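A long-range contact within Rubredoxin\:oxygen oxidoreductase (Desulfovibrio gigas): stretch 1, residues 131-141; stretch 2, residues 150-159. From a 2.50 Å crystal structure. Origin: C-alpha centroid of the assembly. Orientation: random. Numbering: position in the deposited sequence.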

# COMPACT_ATOMS: atom_id res chain seq x y z
N SER A 131 -0.08 7.91 -48.07
CA SER A 131 -0.76 9.02 -48.72
C SER A 131 -2.18 9.15 -48.17
O SER A 131 -2.91 8.16 -48.14
N LEU A 132 -2.56 10.34 -47.73
CA LEU A 132 -3.92 10.51 -47.21
C LEU A 132 -4.73 11.35 -48.21
O LEU A 132 -5.91 11.62 -48.02
N GLY A 133 -4.02 11.73 -49.26
CA GLY A 133 -4.46 12.59 -50.34
C GLY A 133 -3.43 13.70 -50.56
O GLY A 133 -2.31 13.45 -51.01
N LYS A 134 -3.79 14.93 -50.20
CA LYS A 134 -2.81 16.01 -50.30
C LYS A 134 -1.70 15.81 -49.27
O LYS A 134 -0.52 16.08 -49.52
N ARG A 135 -2.03 15.32 -48.07
CA ARG A 135 -0.94 15.15 -47.09
C ARG A 135 -0.39 13.74 -47.15
O ARG A 135 -1.05 12.83 -47.64
N THR A 136 0.82 13.55 -46.62
CA THR A 136 1.32 12.17 -46.47
C THR A 136 1.94 12.01 -45.08
O THR A 136 2.79 12.77 -44.64
N VAL A 137 1.48 10.99 -44.35
CA VAL A 137 1.95 10.80 -42.98
C VAL A 137 3.01 9.72 -42.91
O VAL A 137 3.00 8.77 -43.70
N THR A 138 3.94 9.85 -41.96
CA THR A 138 4.99 8.84 -41.81
C THR A 138 4.97 8.20 -40.43
O THR A 138 4.84 8.87 -39.41
N PHE A 139 5.10 6.87 -40.39
CA PHE A 139 4.98 6.14 -39.14
C PHE A 139 6.32 5.73 -38.55
O PHE A 139 7.13 5.11 -39.23
N TYR A 140 6.51 6.06 -37.27
CA TYR A 140 7.72 5.60 -36.59
C TYR A 140 7.36 4.71 -35.41
O TYR A 140 6.37 4.93 -34.71
N GLU A 141 8.18 3.68 -35.20
CA GLU A 141 7.95 2.77 -34.09
C GLU A 141 8.72 3.25 -32.86
O GLU A 141 9.85 3.73 -32.93
N SER A 150 3.51 0.68 -29.18
CA SER A 150 3.67 2.11 -29.36
C SER A 150 4.34 2.50 -30.67
O SER A 150 5.40 1.99 -31.06
N MET A 151 3.73 3.45 -31.36
CA MET A 151 4.29 4.06 -32.55
C MET A 151 3.80 5.50 -32.66
O MET A 151 2.78 5.84 -32.07
N VAL A 152 4.52 6.34 -33.39
CA VAL A 152 4.07 7.73 -33.49
C VAL A 152 3.87 8.12 -34.94
O VAL A 152 4.33 7.40 -35.84
N SER A 153 3.19 9.24 -35.19
CA SER A 153 2.89 9.63 -36.56
C SER A 153 3.43 11.02 -36.87
O SER A 153 3.25 11.96 -36.11
N TRP A 154 4.09 11.09 -38.01
CA TRP A 154 4.77 12.31 -38.42
C TRP A 154 4.21 12.87 -39.72
O TRP A 154 4.13 12.17 -40.73
N PHE A 155 3.84 14.13 -39.65
CA PHE A 155 3.54 14.98 -40.79
C PHE A 155 4.75 15.89 -41.03
O PHE A 155 4.88 16.94 -40.40
N ALA A 156 5.63 15.42 -41.91
CA ALA A 156 6.88 16.10 -42.20
C ALA A 156 6.64 17.50 -42.74
O ALA A 156 7.26 18.48 -42.34
N ASP A 157 5.70 17.63 -43.68
CA ASP A 157 5.46 18.98 -44.20
C ASP A 157 4.83 19.87 -43.14
O ASP A 157 5.32 20.97 -42.89
N GLU A 158 3.75 19.43 -42.51
CA GLU A 158 3.11 20.24 -41.48
C GLU A 158 3.92 20.29 -40.19
O GLU A 158 3.63 21.13 -39.33
N LYS A 159 4.90 19.42 -40.08
CA LYS A 159 5.76 19.36 -38.89
C LYS A 159 4.91 19.10 -37.64
O LYS A 159 5.06 19.75 -36.61

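The strongest polar contact between side chains of the two stretches is the salt bridge between Arg135 and Glu158, in which Arg135 NH1 donates a hydrogen bond to Glu158 OE2 at 2.9 Å. Both CA-to-CB bonds point toward the opposing stretch. Arg135 leaves its backbone in the m rotamer and continues t at chi2, while Glu158, also m at chi1, has a chi2 of 93°, between the usual wells. The carboxylate oxygen lies at the edge of the guanidinium, near its plane, where the N-H groups are directed. The same oxygen draws in a second cation: Lys134 NZ forms a long salt bridge to Glu158 OE2 at 3.9 Å. The CA-to-CB bond of Lys134 runs sideways, and it is the end of the chain that comes nearer.

Beyond this charged cluster, the strands 136-141 and 151-155 run antiparallel and are held by four main-chain hydrogen bonds. Thr138 N donates to Trp154 O at 2.6 Å and Trp154 N to Thr138 O at 2.7 Å; Tyr140 N donates to Val152 O at 2.9 Å and Val152 N to Tyr140 O at 2.7 Å. A water extends the network where the second strand ends. It donates to Thr136 O at 2.9 Å and, weakly, to Trp154 O at 3.3 Å, accepts from Ala156 N at 3.2 Å, and hydrogen-bonds to Thr138 OG1 at 2.9 Å. The m rotamer of Thr138 places its hydroxyl within reach of this water.

The pairing sets which side chains share a face. Thr138, Tyr140, Val152 and Trp154 lie on one side of the sheet. Tyr140 (m) packs its CB against Val152 CG2 at 4.0 Å, Val152 also being m, and its ring leans diagonally to Trp154, with Tyr140 CE2 3.9 Å from Trp154 CB. That methylene sits at the edge of the tyrosine ring. Trp154 adopts t, and the end of its indole leads away from the first strand; although its CB is the atom closest to Tyr140, the indole atom CD1 also lies near, 4.1 Å from Tyr140 CE2.

Phe139, Glu141, Met151 and Ser153 occupy the other face. Phe139 (m) brings CE1 to 3.2 Å from Ser153 OG, which approaches the ring edge; this hydroxyl, on an m side chain, is hydrogen-bonded elsewhere in the structure. Met151, p at chi1 and then extended, reaches the same ring obliquely: its SD lies 5.1 Å from the Phe139 ring centroid, and its CE is 4.4 Å from Phe139 CD1.

Phe155 anchors the apolar packing near the salt bridge. Its CA-to-CB bond points away, yet in the m rotamer the end of the side chain comes nearer to stretch 1. Val137 (p) covers one face, its CB 4.0 Å from the Phe155 ring centroid in a CH-pi contact. Around the ring edge, Leu132 CD2 approaches Phe155 CZ at 3.8 Å and Arg135 CB lies 3.9 Å from Phe155 CE1. Arg135 thus joins the hydrophobic cluster through its CB while its guanidinium engages Glu158.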

# COMPACT_ATOMS: atom_id res chain seq x y z
CB SER A 131 -0.81 8.82 -50.23
OG SER A 131 -1.40 9.92 -50.90
CB LEU A 132 -3.92 11.14 -45.83
CG LEU A 132 -3.53 10.27 -44.63
CD1 LEU A 132 -2.29 9.45 -44.88
CD2 LEU A 132 -3.31 11.15 -43.41
CB LYS A 134 -3.49 17.37 -50.13
CG LYS A 134 -3.00 18.16 -48.93
CD LYS A 134 -3.84 19.39 -48.65
CE LYS A 134 -3.00 20.65 -48.59
NZ LYS A 134 -2.22 20.76 -47.32
CB ARG A 135 -1.43 15.48 -45.68
CG ARG A 135 -1.65 16.97 -45.48
CD ARG A 135 -2.40 17.32 -44.21
NE ARG A 135 -3.75 17.81 -44.47
CZ ARG A 135 -4.10 19.08 -44.26
NH1 ARG A 135 -3.19 19.92 -43.80
NH2 ARG A 135 -5.33 19.51 -44.49
CB THR A 136 2.27 11.78 -47.61
OG1 THR A 136 3.53 11.34 -47.10
CG2 THR A 136 2.56 12.99 -48.50
CB VAL A 137 0.77 10.47 -42.04
CG1 VAL A 137 0.02 9.25 -42.53
CG2 VAL A 137 1.27 10.27 -40.62
CB THR A 138 6.36 9.48 -42.09
OG1 THR A 138 6.37 9.94 -43.44
CG2 THR A 138 7.47 8.45 -41.94
CB PHE A 139 4.13 4.87 -39.33
CG PHE A 139 2.72 5.17 -39.80
CD1 PHE A 139 1.90 6.01 -39.07
CD2 PHE A 139 2.23 4.63 -40.97
CE1 PHE A 139 0.61 6.29 -39.48
CE2 PHE A 139 0.95 4.90 -41.40
CZ PHE A 139 0.14 5.74 -40.66
CB TYR A 140 8.59 6.78 -36.14
CG TYR A 140 9.16 7.54 -37.32
CD1 TYR A 140 10.11 6.94 -38.15
CD2 TYR A 140 8.75 8.83 -37.61
CE1 TYR A 140 10.64 7.62 -39.23
CE2 TYR A 140 9.28 9.52 -38.69
CZ TYR A 140 10.22 8.91 -39.49
OH TYR A 140 10.73 9.60 -40.56
CB GLU A 141 8.36 1.35 -34.45
CG GLU A 141 7.54 0.73 -35.56
CD GLU A 141 7.87 -0.74 -35.77
OE1 GLU A 141 8.99 -1.18 -35.43
OE2 GLU A 141 6.98 -1.47 -36.27
CB SER A 150 4.48 2.67 -28.18
OG SER A 150 4.72 4.05 -28.33
CB MET A 151 3.92 3.29 -33.81
CG MET A 151 2.57 3.74 -34.35
SD MET A 151 2.15 2.92 -35.90
CE MET A 151 0.40 3.31 -36.00
CB VAL A 152 5.05 8.67 -32.78
CG1 VAL A 152 5.33 8.17 -31.37
CG2 VAL A 152 6.35 8.79 -33.56
CB SER A 153 1.38 9.62 -36.83
OG SER A 153 0.94 8.29 -37.02
CB TRP A 154 6.26 12.01 -38.60
CG TRP A 154 7.12 13.17 -38.98
CD1 TRP A 154 8.01 13.22 -40.02
CD2 TRP A 154 7.17 14.45 -38.34
NE1 TRP A 154 8.61 14.46 -40.06
CE2 TRP A 154 8.11 15.23 -39.04
CE3 TRP A 154 6.50 15.01 -37.24
CZ2 TRP A 154 8.41 16.54 -38.67
CZ3 TRP A 154 6.80 16.32 -36.88
CH2 TRP A 154 7.74 17.07 -37.59
CB PHE A 155 2.26 15.78 -40.57
CG PHE A 155 1.01 14.93 -40.74
CD1 PHE A 155 0.44 14.74 -41.99
CD2 PHE A 155 0.42 14.32 -39.64
CE1 PHE A 155 -0.69 13.96 -42.16
CE2 PHE A 155 -0.71 13.54 -39.80
CZ PHE A 155 -1.26 13.35 -41.06
CB ALA A 156 7.72 15.29 -43.17
CB ASP A 157 4.63 18.89 -45.48
CG ASP A 157 5.48 18.31 -46.60
OD1 ASP A 157 6.50 18.94 -46.96
OD2 ASP A 157 5.12 17.23 -47.11
CB GLU A 158 1.70 19.72 -41.18
CG GLU A 158 0.68 20.20 -42.20
CD GLU A 158 0.50 19.20 -43.33
OE1 GLU A 158 1.23 18.18 -43.36
OE2 GLU A 158 -0.38 19.44 -44.18
CB LYS A 159 6.58 20.63 -38.75
CG LYS A 159 7.64 20.76 -39.84
CD LYS A 159 8.72 21.75 -39.46
CE LYS A 159 8.88 22.83 -40.52
NZ LYS A 159 8.65 24.19 -39.96
O HOH W 1 5.55 12.71 -43.67